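Local atomic coordinates of bradyzoite pseudokinase 1 (Toxoplasma gondii, PDB entry 6M7Z), a protein that is a divergent, kinase-related pseudokinase, lacking the glycine-rich loop, that regulates the membrane ultrastructure of the Toxoplasma parasitophorous vacuole. Residues 33-38 / 121-126; 49-54 / 77-82; 148-153 / 294-299. All blocks are in the same frame, centred on the assembly; numbering follows the deposited sequence.

Contact 1. Residues 33-38 / 121-126; sequences PILKRL and LTYIFH
Ile34 reaches across to two aromatic rings of strand 121-127, one with each branch. Its CG2 methyl comes to the rim of the Tyr123 phenol ring, 4.0 Å from Tyr123 CE2, the two side chains running alongside in opposing senses. The other branch meets Phe125 tip to tip: with CD1 anti to CA (chi2 171°), Ile34 CD1 comes to 3.9 Å from both Phe125 CE2 and Phe125 CZ. The axes of segments 33-38 and 121-126 come no nearer than 12.1 Å, their directions 118° apart, which matches a contact made by side chains alone. This is the N-lobe of a protein kinase-like fold, where helix 33-39 covers one face of the antiparallel sheet; Thr122 and Ile124, on alternate strand positions, instead touch helix 88-101. At the start of the strand, Leu121 CD1 is met by two leucines of the helix, Leu38 CD1 at 3.8 Å, approaching tip to tip, and Leu35 CD2 at 4.0 Å. Tyr123 OH is hydrogen-bonded to Glu29 OE2, while Ile34 and Phe125 both also touch Ala78 of the neighbouring strand.

Contact 2. Residues 49-54 / 77-82; sequences STTVNV and SAKVRL. With EDO (1,2-ethanediol), chain H.
Ser49 lies over one face of the Arg81 guanidinium, its CB 3.4 Å above the plane and displaced to the edge of the group, just ahead of strand 50-54. Ser49 OG sits between the backbone N and the carbonyl carbon (chi1 65°) and comes within 3.4 Å of Lys79 CG, a van der Waals approach; the serine is poorly ordered, so both contacts are known only approximately. The Lys79 chain bends at chi3 (-69°) and leads away from the first strand to a salt bridge with Glu94 OE2 and a hydrogen bond with His126 NE2. Arg81 NH2 forms a salt bridge with Asp189 OD2. The Lys79-Glu94 pair, strand to helix 88-101, recalls the beta3 lysine and alphaC glutamate of canonical kinases, here in a divergent kinase that lacks the glycine-rich loop. On the other face of the sheet, Thr50 CB touches Val80 CG2 at 3.8 Å, and Val52 pairs with Ala78, whose CB also faces helix 33-39. The antiparallel register rests on two hydrogen-bonded pairs: Val80 N to Thr50 O is 2.8 Å with an N-H...O angle of 171°, and Val52 N to Ala78 O is 2.9 Å; each is matched by the reciprocal bond. A 1,2-ethanediol donates from O1 to Lys79 O at 2.7 Å; its O2 is modelled implausibly close to Arg81, so that approach is doubtful.

Contact 3. Residues 148-153 / 294-299; sequences VLAANM and PLFEGL
Leu299 N donates to Phe296 O at 3.2 Å, closing a type II turn that brings both hydrophobic side chains to one helix. That helix turns Ala150 and Ala151 toward Phe296 and Leu299, with Val148 CG2 at the margin. No hydrogen bond joins segments 148-153 and 294-299 directly; just ahead of the helix segment, Gln147 NE2 reaches Leu295 O. The apolar part centres on Phe296. Phe296 CG, anti to the carbonyl carbon (chi1 -55°), carries the ring toward the helix, and the ring comes edge-on to Ala150, whose CB is near the ring plane and 3.9 Å from Phe296 CE1. Ala151 CB lies 3.7 Å from the same CE1, and the Ala151 N is also close to the ring. The small alanine side chains let the ring approach the helix backbone closely. Leu299 CD1 adds a 3.8 Å contact to Ala151 CB, and its CD2 touches Val148 CG2 at 4.3 Å. Leu295 and Phe296 also touch helix 263-276, and Ala150 touches helix 230-248. Helix 146-161 probably corresponds to alphaE of the kinase C-lobe, and this loop after helix 287-291 packs on it near the end of the domain.

Contacts 1 and 2 belong to one N-lobe unit, their centres 5 Å apart. Strands 76-82 and 121-127 are sheet neighbours, as Ile124 O to Lys79 N and His126 N to Ser77 O, both 2.8 Å and probably hydrogen bonds, attest. Along the chain contact 2 is nested inside the loop closed by contact 1. Lys79, with Glu94, and Arg81, with Asp189, probably place contact 2 beside what would be the nucleotide cleft in a canonical kinase; the helix of contact 1 covers the other face of the sheet. Contact 3, in the C-lobe, is centred about 37 Å from contact 1 and 33 Å from contact 2, nearest atoms about 16 and 17 Å away.

Contact 1. Residues 33-38 / 121-126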
ATOM      1  N   PRO A  33       0.553 -21.908  11.010  1.00 69.84           N
ATOM      2  CA  PRO A  33      -0.880 -22.096  10.773  1.00 67.24           C
ATOM      3  C   PRO A  33      -1.448 -21.496   9.475  1.00 60.47           C
ATOM      4  O   PRO A  33      -2.610 -21.742   9.193  1.00 55.37           O
ATOM      5  CB  PRO A  33      -1.545 -21.401  11.970  1.00 76.72           C
ATOM      6  CG  PRO A  33      -0.548 -20.334  12.387  1.00 78.28           C
ATOM      7  CD  PRO A  33       0.821 -20.892  12.039  1.00 74.07           C
ATOM      8  N   ILE A  34      -0.613 -20.834   8.655  1.00 50.65           N
ATOM      9  CA  ILE A  34      -1.086 -20.208   7.433  1.00 43.49           C
ATOM     10  C   ILE A  34      -1.579 -21.286   6.448  1.00 43.29           C
ATOM     11  O   ILE A  34      -2.673 -21.157   5.922  1.00 40.84           O
ATOM     12  CB  ILE A  34      -0.011 -19.298   6.822  1.00 42.46           C
ATOM     13  CG1 ILE A  34       0.222 -18.074   7.717  1.00 45.84           C
ATOM     14  CG2 ILE A  34      -0.384 -18.909   5.398  1.00 41.64           C
ATOM     15  CD1 ILE A  34       1.417 -17.196   7.325  1.00 47.10           C
ATOM     16  N   LEU A  35      -0.775 -22.331   6.190  1.00 45.59           N
ATOM     17  CA  LEU A  35      -1.185 -23.434   5.316  1.00 46.34           C
ATOM     18  C   LEU A  35      -2.488 -24.064   5.822  1.00 46.63           C
ATOM     19  O   LEU A  35      -3.371 -24.370   5.025  1.00 48.46           O
ATOM     20  CB  LEU A  35      -0.095 -24.510   5.256  1.00 50.15           C
ATOM     21  CG  LEU A  35       0.820 -24.532   4.036  1.00 55.57           C
ATOM     22  CD1 LEU A  35       1.630 -25.819   4.028  1.00 58.51           C
ATOM     23  CD2 LEU A  35       0.057 -24.426   2.726  1.00 62.60           C
ATOM     24  N   LYS A  36      -2.589 -24.292   7.130  1.00 50.52           N
ATOM     25  CA  LYS A  36      -3.779 -24.913   7.675  1.00 55.97           C
ATOM     26  C   LYS A  36      -5.007 -24.056   7.343  1.00 50.83           C
ATOM     27  O   LYS A  36      -6.041 -24.592   6.941  1.00 57.67           O
ATOM     28  CB  LYS A  36      -3.701 -25.146   9.186  1.00 60.73           C
ATOM     29  CG  LYS A  36      -4.806 -26.083   9.663  1.00 59.38           C
ATOM     30  CD  LYS A  36      -4.906 -26.351  11.127  1.00 57.77           C
ATOM     31  CE  LYS A  36      -6.048 -27.307  11.402  1.00 67.43           C
ATOM     32  NZ  LYS A  36      -6.209 -27.588  12.849  1.00 81.63           N
ATOM     33  N   ARG A  37      -4.882 -22.738   7.508  1.00 50.88           N
ATOM     34  CA  ARG A  37      -5.996 -21.847   7.243  1.00 57.15           C
ATOM     35  C   ARG A  37      -6.361 -21.932   5.750  1.00 50.69           C
ATOM     36  O   ARG A  37      -7.532 -21.977   5.409  1.00 59.82           O
ATOM     37  CB  ARG A  37      -5.683 -20.431   7.741  1.00 61.64           C
ATOM     38  CG  ARG A  37      -6.706 -19.365   7.361  1.00 77.26           C
ATOM     39  CD  ARG A  37      -7.785 -18.972   8.362  1.00 76.05           C
ATOM     40  NE  ARG A  37      -8.618 -17.955   7.724  1.00 89.61           N
ATOM     41  CZ  ARG A  37      -8.287 -16.664   7.607  1.00107.48           C
ATOM     42  NH1 ARG A  37      -7.331 -16.152   8.366  1.00100.95           N
ATOM     43  NH2 ARG A  37      -8.899 -15.894   6.719  1.00 92.95           N
ATOM     44  N   LEU A  38      -5.360 -22.008   4.870  1.00 45.33           N
ATOM     45  CA  LEU A  38      -5.613 -22.063   3.429  1.00 45.79           C
ATOM     46  C   LEU A  38      -6.324 -23.371   3.047  1.00 48.26           C
ATOM     47  O   LEU A  38      -7.166 -23.360   2.181  1.00 54.74           O
ATOM     48  CB  LEU A  38      -4.296 -21.908   2.666  1.00 46.49           C
ATOM     49  CG  LEU A  38      -3.697 -20.495   2.695  1.00 46.34           C
ATOM     50  CD1 LEU A  38      -2.362 -20.456   1.975  1.00 47.37           C
ATOM     51  CD2 LEU A  38      -4.630 -19.451   2.094  1.00 46.50           C
ATOM     52  N   LEU A 121       4.288 -21.760  -2.342  1.00 34.21           N
ATOM     53  CA  LEU A 121       3.826 -20.402  -2.101  1.00 33.61           C
ATOM     54  C   LEU A 121       5.015 -19.466  -1.899  1.00 32.42           C
ATOM     55  O   LEU A 121       6.015 -19.877  -1.350  1.00 33.82           O
ATOM     56  CB  LEU A 121       2.959 -20.381  -0.836  1.00 34.37           C
ATOM     57  CG  LEU A 121       1.713 -21.264  -0.860  1.00 36.35           C
ATOM     58  CD1 LEU A 121       1.067 -21.310   0.509  1.00 36.36           C
ATOM     59  CD2 LEU A 121       0.716 -20.785  -1.918  1.00 36.84           C
ATOM     60  N   THR A 122       4.868 -18.198  -2.303  1.00 30.57           N
ATOM     61  CA  THR A 122       5.714 -17.121  -1.784  1.00 29.05           C
ATOM     62  C   THR A 122       4.926 -16.328  -0.733  1.00 28.63           C
ATOM     63  O   THR A 122       3.680 -16.293  -0.793  1.00 28.99           O
ATOM     64  CB  THR A 122       6.194 -16.192  -2.903  1.00 29.40           C
ATOM     65  OG1 THR A 122       5.052 -15.564  -3.512  1.00 28.92           O
ATOM     66  CG2 THR A 122       7.002 -16.927  -3.953  1.00 30.12           C
ATOM     67  N   TYR A 123       5.650 -15.710   0.211  1.00 27.70           N
ATOM     68  CA  TYR A 123       5.076 -14.994   1.331  1.00 28.58           C
ATOM     69  C   TYR A 123       5.714 -13.598   1.447  1.00 28.85           C
ATOM     70  O   TYR A 123       6.921 -13.448   1.276  1.00 28.90           O
ATOM     71  CB  TYR A 123       5.328 -15.707   2.657  1.00 28.75           C
ATOM     72  CG  TYR A 123       4.797 -17.107   2.793  1.00 29.46           C
ATOM     73  CD1 TYR A 123       5.406 -18.172   2.151  1.00 30.54           C
ATOM     74  CD2 TYR A 123       3.745 -17.383   3.632  1.00 30.46           C
ATOM     75  CE1 TYR A 123       4.943 -19.467   2.291  1.00 31.48           C
ATOM     76  CE2 TYR A 123       3.259 -18.674   3.786  1.00 32.06           C
ATOM     77  CZ  TYR A 123       3.875 -19.723   3.131  1.00 32.25           C
ATOM     78  OH  TYR A 123       3.408 -20.998   3.280  1.00 35.45           O
ATOM     79  N   ILE A 124       4.895 -12.584   1.737  1.00 29.09           N
ATOM     80  CA  ILE A 124       5.340 -11.295   2.192  1.00 29.91           C
ATOM     81  C   ILE A 124       4.593 -10.987   3.487  1.00 28.98           C
ATOM     82  O   ILE A 124       3.371 -11.016   3.511  1.00 30.21           O
ATOM     83  CB  ILE A 124       5.077 -10.172   1.167  1.00 32.28           C
ATOM     84  CG1 ILE A 124       5.742 -10.443  -0.174  1.00 34.23           C
ATOM     85  CG2 ILE A 124       5.505  -8.810   1.734  1.00 34.59           C
ATOM     86  CD1 ILE A 124       5.542  -9.319  -1.167  1.00 37.55           C
ATOM     87  N   PHE A 125       5.336 -10.664   4.541  1.00 28.33           N
ATOM     88  CA  PHE A 125       4.742 -10.297   5.799  1.00 27.89           C
ATOM     89  C   PHE A 125       4.681  -8.762   5.880  1.00 28.11           C
ATOM     90  O   PHE A 125       5.576  -8.050   5.413  1.00 28.32           O
ATOM     91  CB  PHE A 125       5.498 -10.977   6.938  1.00 27.61           C
ATOM     92  CG  PHE A 125       5.281 -12.472   7.000  1.00 27.03           C
ATOM     93  CD1 PHE A 125       6.062 -13.339   6.254  1.00 26.49           C
ATOM     94  CD2 PHE A 125       4.261 -13.010   7.773  1.00 27.01           C
ATOM     95  CE1 PHE A 125       5.828 -14.708   6.279  1.00 26.46           C
ATOM     96  CE2 PHE A 125       4.025 -14.377   7.791  1.00 26.70           C
ATOM     97  CZ  PHE A 125       4.816 -15.232   7.050  1.00 26.99           C
ATOM     98  N   HIS A 126       3.576  -8.265   6.437  1.00 28.22           N
ATOM     99  CA  HIS A 126       3.337  -6.856   6.677  1.00 28.62           C
ATOM    100  C   HIS A 126       2.880  -6.671   8.115  1.00 29.07           C
ATOM    101  O   HIS A 126       2.335  -7.591   8.710  1.00 28.86           O
ATOM    102  CB  HIS A 126       2.247  -6.303   5.746  1.00 28.65           C
ATOM    103  CG  HIS A 126       2.604  -6.327   4.306  1.00 28.72           C
ATOM    104  ND1 HIS A 126       3.640  -5.587   3.801  1.00 29.47           N
ATOM    105  CD2 HIS A 126       2.049  -6.986   3.268  1.00 28.62           C
ATOM    106  CE1 HIS A 126       3.724  -5.801   2.496  1.00 30.00           C
ATOM    107  NE2 HIS A 126       2.767  -6.673   2.149  1.00 28.68           N
TER

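Contact 2. Residues 49-54 / 77-82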
ATOM      1  N   SER A  49      -3.103 -12.244  -5.104  1.00 74.54           N
ATOM      2  CA  SER A  49      -2.616 -12.730  -3.819  1.00 68.72           C
ATOM      3  C   SER A  49      -3.790 -12.916  -2.844  1.00 66.42           C
ATOM      4  O   SER A  49      -4.868 -12.353  -2.998  1.00 69.93           O
ATOM      5  CB  SER A  49      -1.574 -11.805  -3.246  1.00 70.04           C
ATOM      6  OG  SER A  49      -2.116 -10.537  -2.924  1.00 77.89           O
ATOM      7  N   THR A  50      -3.537 -13.713  -1.806  1.00 38.92           N
ATOM      8  CA  THR A  50      -4.445 -13.958  -0.722  1.00 38.22           C
ATOM      9  C   THR A  50      -3.779 -13.444   0.557  1.00 36.11           C
ATOM     10  O   THR A  50      -2.576 -13.584   0.748  1.00 35.09           O
ATOM     11  CB  THR A  50      -4.738 -15.453  -0.670  1.00 38.15           C
ATOM     12  OG1 THR A  50      -5.186 -15.748  -2.002  1.00 41.95           O
ATOM     13  CG2 THR A  50      -5.693 -15.866   0.433  1.00 39.29           C
ATOM     14  N   THR A  51      -4.587 -12.810   1.405  1.00 36.64           N
ATOM     15  CA  THR A  51      -4.117 -12.228   2.641  1.00 35.73           C
ATOM     16  C   THR A  51      -4.615 -13.101   3.787  1.00 35.86           C
ATOM     17  O   THR A  51      -5.799 -13.451   3.819  1.00 38.22           O
ATOM     18  CB  THR A  51      -4.595 -10.780   2.795  1.00 37.56           C
ATOM     19  OG1 THR A  51      -3.927 -10.035   1.780  1.00 36.14           O
ATOM     20  CG2 THR A  51      -4.296 -10.180   4.152  1.00 38.55           C
ATOM     21  N   VAL A  52      -3.703 -13.439   4.708  1.00 33.03           N
ATOM     22  CA  VAL A  52      -4.055 -14.116   5.930  1.00 34.78           C
ATOM     23  C   VAL A  52      -3.607 -13.246   7.103  1.00 35.88           C
ATOM     24  O   VAL A  52      -2.421 -12.953   7.211  1.00 33.71           O
ATOM     25  CB  VAL A  52      -3.404 -15.507   6.003  1.00 34.12           C
ATOM     26  CG1 VAL A  52      -3.821 -16.222   7.272  1.00 37.12           C
ATOM     27  CG2 VAL A  52      -3.724 -16.353   4.790  1.00 34.64           C
ATOM     28  N   ASN A  53      -4.530 -12.889   8.008  1.00 39.71           N
ATOM     29  CA  ASN A  53      -4.147 -12.135   9.203  1.00 38.51           C
ATOM     30  C   ASN A  53      -3.672 -13.104  10.278  1.00 39.86           C
ATOM     31  O   ASN A  53      -4.274 -14.142  10.463  1.00 41.72           O
ATOM     32  CB  ASN A  53      -5.284 -11.302   9.773  1.00 39.57           C
ATOM     33  CG  ASN A  53      -5.765 -10.250   8.802  1.00 42.74           C
ATOM     34  OD1 ASN A  53      -5.072  -9.857   7.863  1.00 42.06           O
ATOM     35  ND2 ASN A  53      -6.980  -9.790   9.020  1.00 48.21           N
ATOM     36  N   VAL A  54      -2.586 -12.736  10.976  1.00 40.84           N
ATOM     37  CA  VAL A  54      -2.141 -13.464  12.154  1.00 41.41           C
ATOM     38  C   VAL A  54      -2.098 -12.473  13.323  1.00 42.61           C
ATOM     39  O   VAL A  54      -1.091 -11.798  13.543  1.00 39.39           O
ATOM     40  CB  VAL A  54      -0.790 -14.155  11.919  1.00 44.77           C
ATOM     41  CG1 VAL A  54      -0.404 -15.040  13.097  1.00 52.29           C
ATOM     42  CG2 VAL A  54      -0.788 -14.949  10.624  1.00 49.51           C
ATOM     43  N   SER A  77       0.257  -9.596   8.986  1.00 37.52           N
ATOM     44  CA  SER A  77      -0.492 -10.197   7.892  1.00 38.75           C
ATOM     45  C   SER A  77       0.479 -10.764   6.854  1.00 34.93           C
ATOM     46  O   SER A  77       1.587 -10.288   6.683  1.00 34.74           O
ATOM     47  CB  SER A  77      -1.447  -9.214   7.283  1.00 40.60           C
ATOM     48  OG  SER A  77      -0.734  -8.083   6.815  1.00 46.26           O
ATOM     49  N   ALA A  78       0.044 -11.842   6.212  1.00 35.49           N
ATOM     50  CA  ALA A  78       0.828 -12.528   5.203  1.00 33.87           C
ATOM     51  C   ALA A  78       0.098 -12.424   3.860  1.00 33.34           C
ATOM     52  O   ALA A  78      -1.089 -12.686   3.753  1.00 34.11           O
ATOM     53  CB  ALA A  78       1.037 -13.959   5.606  1.00 32.67           C
ATOM     54  N   LYS A  79       0.832 -11.978   2.848  1.00 32.06           N
ATOM     55  CA  LYS A  79       0.395 -11.975   1.472  1.00 32.50           C
ATOM     56  C   LYS A  79       1.000 -13.208   0.802  1.00 29.64           C
ATOM     57  O   LYS A  79       2.222 -13.331   0.707  1.00 29.53           O
ATOM     58  CB  LYS A  79       0.868 -10.669   0.824  1.00 36.06           C
ATOM     59  CG  LYS A  79      -0.004 -10.152  -0.290  1.00 42.41           C
ATOM     60  CD  LYS A  79       0.450  -8.813  -0.881  1.00 47.82           C
ATOM     61  CE  LYS A  79       0.308  -7.617   0.036  1.00 47.51           C
ATOM     62  NZ  LYS A  79       1.248  -6.527  -0.327  1.00 44.16           N
ATOM     63  N   VAL A  80       0.157 -14.124   0.344  1.00 28.46           N
ATOM     64  CA  VAL A  80       0.628 -15.385  -0.216  1.00 28.86           C
ATOM     65  C   VAL A  80       0.204 -15.484  -1.686  1.00 28.80           C
ATOM     66  O   VAL A  80      -0.881 -15.043  -2.054  1.00 27.82           O
ATOM     67  CB  VAL A  80       0.122 -16.588   0.594  1.00 29.27           C
ATOM     68  CG1 VAL A  80       0.434 -16.403   2.053  1.00 30.73           C
ATOM     69  CG2 VAL A  80      -1.348 -16.843   0.432  1.00 30.68           C
ATOM     70  N   ARG A  81       1.083 -16.051  -2.512  1.00 29.04           N
ATOM     71  CA  ARG A  81       0.818 -16.299  -3.924  1.00 30.36           C
ATOM     72  C   ARG A  81       1.302 -17.711  -4.268  1.00 31.23           C
ATOM     73  O   ARG A  81       2.369 -18.160  -3.808  1.00 29.79           O
ATOM     74  CB  ARG A  81       1.549 -15.314  -4.841  1.00 31.87           C
ATOM     75  CG  ARG A  81       0.926 -13.928  -4.974  1.00 34.12           C
ATOM     76  CD  ARG A  81       1.572 -13.069  -6.029  1.00 38.02           C
ATOM     77  NE  ARG A  81       0.685 -12.094  -6.674  1.00 43.22           N
ATOM     78  CZ  ARG A  81       0.537 -10.827  -6.290  1.00 54.03           C
ATOM     79  NH1 ARG A  81       1.037 -10.431  -5.130  1.00 54.38           N
ATOM     80  NH2 ARG A  81      -0.067  -9.956  -7.088  1.00 49.82           N
ATOM     81  N   LEU A  82       0.522 -18.391  -5.110  1.00 32.67           N
ATOM     82  CA  LEU A  82       0.871 -19.693  -5.622  1.00 33.50           C
ATOM     83  C   LEU A  82       2.018 -19.533  -6.628  1.00 31.58           C
ATOM     84  O   LEU A  82       1.933 -18.715  -7.534  1.00 31.87           O
ATOM     85  CB  LEU A  82      -0.370 -20.286  -6.285  1.00 37.43           C
ATOM     86  CG  LEU A  82      -0.357 -21.800  -6.497  1.00 42.64           C
ATOM     87  CD1 LEU A  82      -0.370 -22.544  -5.166  1.00 43.23           C
ATOM     88  CD2 LEU A  82      -1.518 -22.234  -7.385  1.00 47.01           C
TER
HETATM   89  C1  EDO H 402       3.775 -12.709  -2.946  1.00 42.01           C
HETATM   90  O1  EDO H 402       3.607 -13.353  -1.667  1.00 29.78           O
HETATM   91  C2  EDO H 402       2.891 -11.464  -2.989  1.00 47.63           C
HETATM   92  O2  EDO H 402       3.015 -10.731  -4.218  1.00 43.29           O

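Contact 3. Residues 148-153 / 294-299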
ATOM      1  N   VAL A 148      -5.674  16.640   5.533  1.00 44.04           N
ATOM      2  CA  VAL A 148      -4.420  15.980   5.880  1.00 43.66           C
ATOM      3  C   VAL A 148      -4.359  14.605   5.206  1.00 38.86           C
ATOM      4  O   VAL A 148      -3.287  14.189   4.764  1.00 43.94           O
ATOM      5  CB  VAL A 148      -4.245  15.879   7.408  1.00 45.34           C
ATOM      6  CG1 VAL A 148      -3.001  15.076   7.785  1.00 43.30           C
ATOM      7  CG2 VAL A 148      -4.192  17.265   8.045  1.00 47.05           C
ATOM      8  N   LEU A 149      -5.503  13.912   5.123  1.00 35.07           N
ATOM      9  CA  LEU A 149      -5.555  12.586   4.498  1.00 32.01           C
ATOM     10  C   LEU A 149      -5.193  12.711   3.018  1.00 31.80           C
ATOM     11  O   LEU A 149      -4.361  11.959   2.502  1.00 32.35           O
ATOM     12  CB  LEU A 149      -6.949  11.974   4.663  1.00 30.56           C
ATOM     13  CG  LEU A 149      -7.143  10.605   4.006  1.00 28.28           C
ATOM     14  CD1 LEU A 149      -6.104   9.605   4.476  1.00 27.99           C
ATOM     15  CD2 LEU A 149      -8.518  10.068   4.325  1.00 28.40           C
ATOM     16  N   ALA A 150      -5.806  13.691   2.355  1.00 32.84           N
ATOM     17  CA  ALA A 150      -5.572  13.938   0.939  1.00 33.66           C
ATOM     18  C   ALA A 150      -4.096  14.266   0.700  1.00 33.43           C
ATOM     19  O   ALA A 150      -3.508  13.799  -0.257  1.00 31.01           O
ATOM     20  CB  ALA A 150      -6.471  15.046   0.458  1.00 36.94           C
ATOM     21  N   ALA A 151      -3.508  15.057   1.601  1.00 34.83           N
ATOM     22  CA  ALA A 151      -2.112  15.473   1.475  1.00 37.43           C
ATOM     23  C   ALA A 151      -1.192  14.253   1.691  1.00 36.90           C
ATOM     24  O   ALA A 151      -0.211  14.087   0.976  1.00 33.71           O
ATOM     25  CB  ALA A 151      -1.811  16.587   2.449  1.00 38.70           C
ATOM     26  N   ASN A 152      -1.537  13.424   2.688  1.00 37.29           N
ATOM     27  CA  ASN A 152      -0.849  12.156   3.011  1.00 38.08           C
ATOM     28  C   ASN A 152      -0.840  11.257   1.754  1.00 37.84           C
ATOM     29  O   ASN A 152       0.186  10.669   1.392  1.00 34.99           O
ATOM     30  CB  ASN A 152      -1.499  11.529   4.254  1.00 41.60           C
ATOM     31  CG  ASN A 152      -0.700  10.414   4.915  1.00 41.99           C
ATOM     32  OD1 ASN A 152      -0.062   9.604   4.243  1.00 45.07           O
ATOM     33  ND2 ASN A 152      -0.758  10.337   6.241  1.00 39.76           N
ATOM     34  N   MET A 153      -1.979  11.216   1.045  1.00 34.33           N
ATOM     35  CA  MET A 153      -2.143  10.351  -0.107  1.00 34.14           C
ATOM     36  C   MET A 153      -1.293  10.841  -1.288  1.00 35.35           C
ATOM     37  O   MET A 153      -0.589  10.022  -1.919  1.00 34.56           O
ATOM     38  CB  MET A 153      -3.615  10.244  -0.518  1.00 35.90           C
ATOM     39  CG  MET A 153      -4.424   9.293   0.362  1.00 34.81           C
ATOM     40  SD  MET A 153      -6.209   9.601   0.370  1.00 34.20           S
ATOM     41  CE  MET A 153      -6.631   9.069  -1.287  1.00 37.58           C
ATOM     42  N   PRO A 294      -4.954  25.274  -3.223  1.00 60.18           N
ATOM     43  CA  PRO A 294      -5.516  25.929  -2.041  1.00 62.30           C
ATOM     44  C   PRO A 294      -5.827  25.027  -0.836  1.00 70.08           C
ATOM     45  O   PRO A 294      -5.706  25.472   0.304  1.00 71.54           O
ATOM     46  CB  PRO A 294      -6.835  26.512  -2.568  1.00 60.09           C
ATOM     47  CG  PRO A 294      -6.546  26.833  -4.022  1.00 60.07           C
ATOM     48  CD  PRO A 294      -5.540  25.797  -4.472  1.00 58.63           C
ATOM     49  N   LEU A 295      -6.232  23.778  -1.098  1.00 75.59           N
ATOM     50  CA  LEU A 295      -6.633  22.845  -0.040  1.00 70.31           C
ATOM     51  C   LEU A 295      -5.488  22.629   0.959  1.00 59.52           C
ATOM     52  O   LEU A 295      -5.755  22.416   2.133  1.00 53.52           O
ATOM     53  CB  LEU A 295      -7.055  21.515  -0.678  1.00 69.54           C
ATOM     54  CG  LEU A 295      -7.293  20.351   0.284  1.00 72.71           C
ATOM     55  CD1 LEU A 295      -8.415  20.699   1.265  1.00 63.18           C
ATOM     56  CD2 LEU A 295      -7.616  19.081  -0.488  1.00 71.98           C
ATOM     57  N   PHE A 296      -4.233  22.694   0.494  1.00 63.81           N
ATOM     58  CA  PHE A 296      -3.073  22.276   1.304  1.00 66.84           C
ATOM     59  C   PHE A 296      -2.277  23.461   1.876  1.00 67.78           C
ATOM     60  O   PHE A 296      -1.225  23.241   2.477  1.00 68.56           O
ATOM     61  CB  PHE A 296      -2.141  21.391   0.473  1.00 55.26           C
ATOM     62  CG  PHE A 296      -2.809  20.191  -0.140  1.00 52.14           C
ATOM     63  CD1 PHE A 296      -3.587  19.340   0.632  1.00 53.52           C
ATOM     64  CD2 PHE A 296      -2.661  19.909  -1.491  1.00 53.92           C
ATOM     65  CE1 PHE A 296      -4.189  18.225   0.072  1.00 51.54           C
ATOM     66  CE2 PHE A 296      -3.274  18.799  -2.052  1.00 56.44           C
ATOM     67  CZ  PHE A 296      -4.025  17.956  -1.265  1.00 56.09           C
ATOM     68  N   GLU A 297      -2.769  24.694   1.723  1.00 82.24           N
ATOM     69  CA  GLU A 297      -2.057  25.857   2.285  1.00 89.94           C
ATOM     70  C   GLU A 297      -2.076  25.785   3.818  1.00 77.52           C
ATOM     71  O   GLU A 297      -3.096  25.497   4.426  1.00 69.20           O
ATOM     72  CB  GLU A 297      -2.631  27.174   1.762  1.00 87.14           C
ATOM     73  CG  GLU A 297      -2.077  27.538   0.399  1.00 86.52           C
ATOM     74  CD  GLU A 297      -2.836  28.622  -0.332  1.00102.98           C
ATOM     75  OE1 GLU A 297      -3.546  29.412   0.334  1.00105.77           O
ATOM     76  OE2 GLU A 297      -2.715  28.662  -1.569  1.00103.77           O
ATOM     77  N   GLY A 298      -0.907  26.042   4.409  1.00 71.14           N
ATOM     78  CA  GLY A 298      -0.690  25.970   5.849  1.00 74.43           C
ATOM     79  C   GLY A 298      -0.114  24.636   6.297  1.00 76.72           C
ATOM     80  O   GLY A 298       0.242  24.494   7.468  1.00 63.48           O
ATOM     81  N   LEU A 299      -0.011  23.664   5.380  1.00 81.82           N
ATOM     82  CA  LEU A 299       0.526  22.337   5.696  1.00 78.06           C
ATOM     83  C   LEU A 299       2.026  22.288   5.383  1.00 69.41           C
ATOM     84  O   LEU A 299       2.465  22.763   4.337  1.00 82.12           O
ATOM     85  CB  LEU A 299      -0.206  21.266   4.881  1.00 76.28           C
ATOM     86  CG  LEU A 299      -1.575  20.841   5.399  1.00 73.98           C
ATOM     87  CD1 LEU A 299      -2.180  19.805   4.468  1.00 72.37           C
ATOM     88  CD2 LEU A 299      -1.476  20.302   6.817  1.00 76.11           C
TER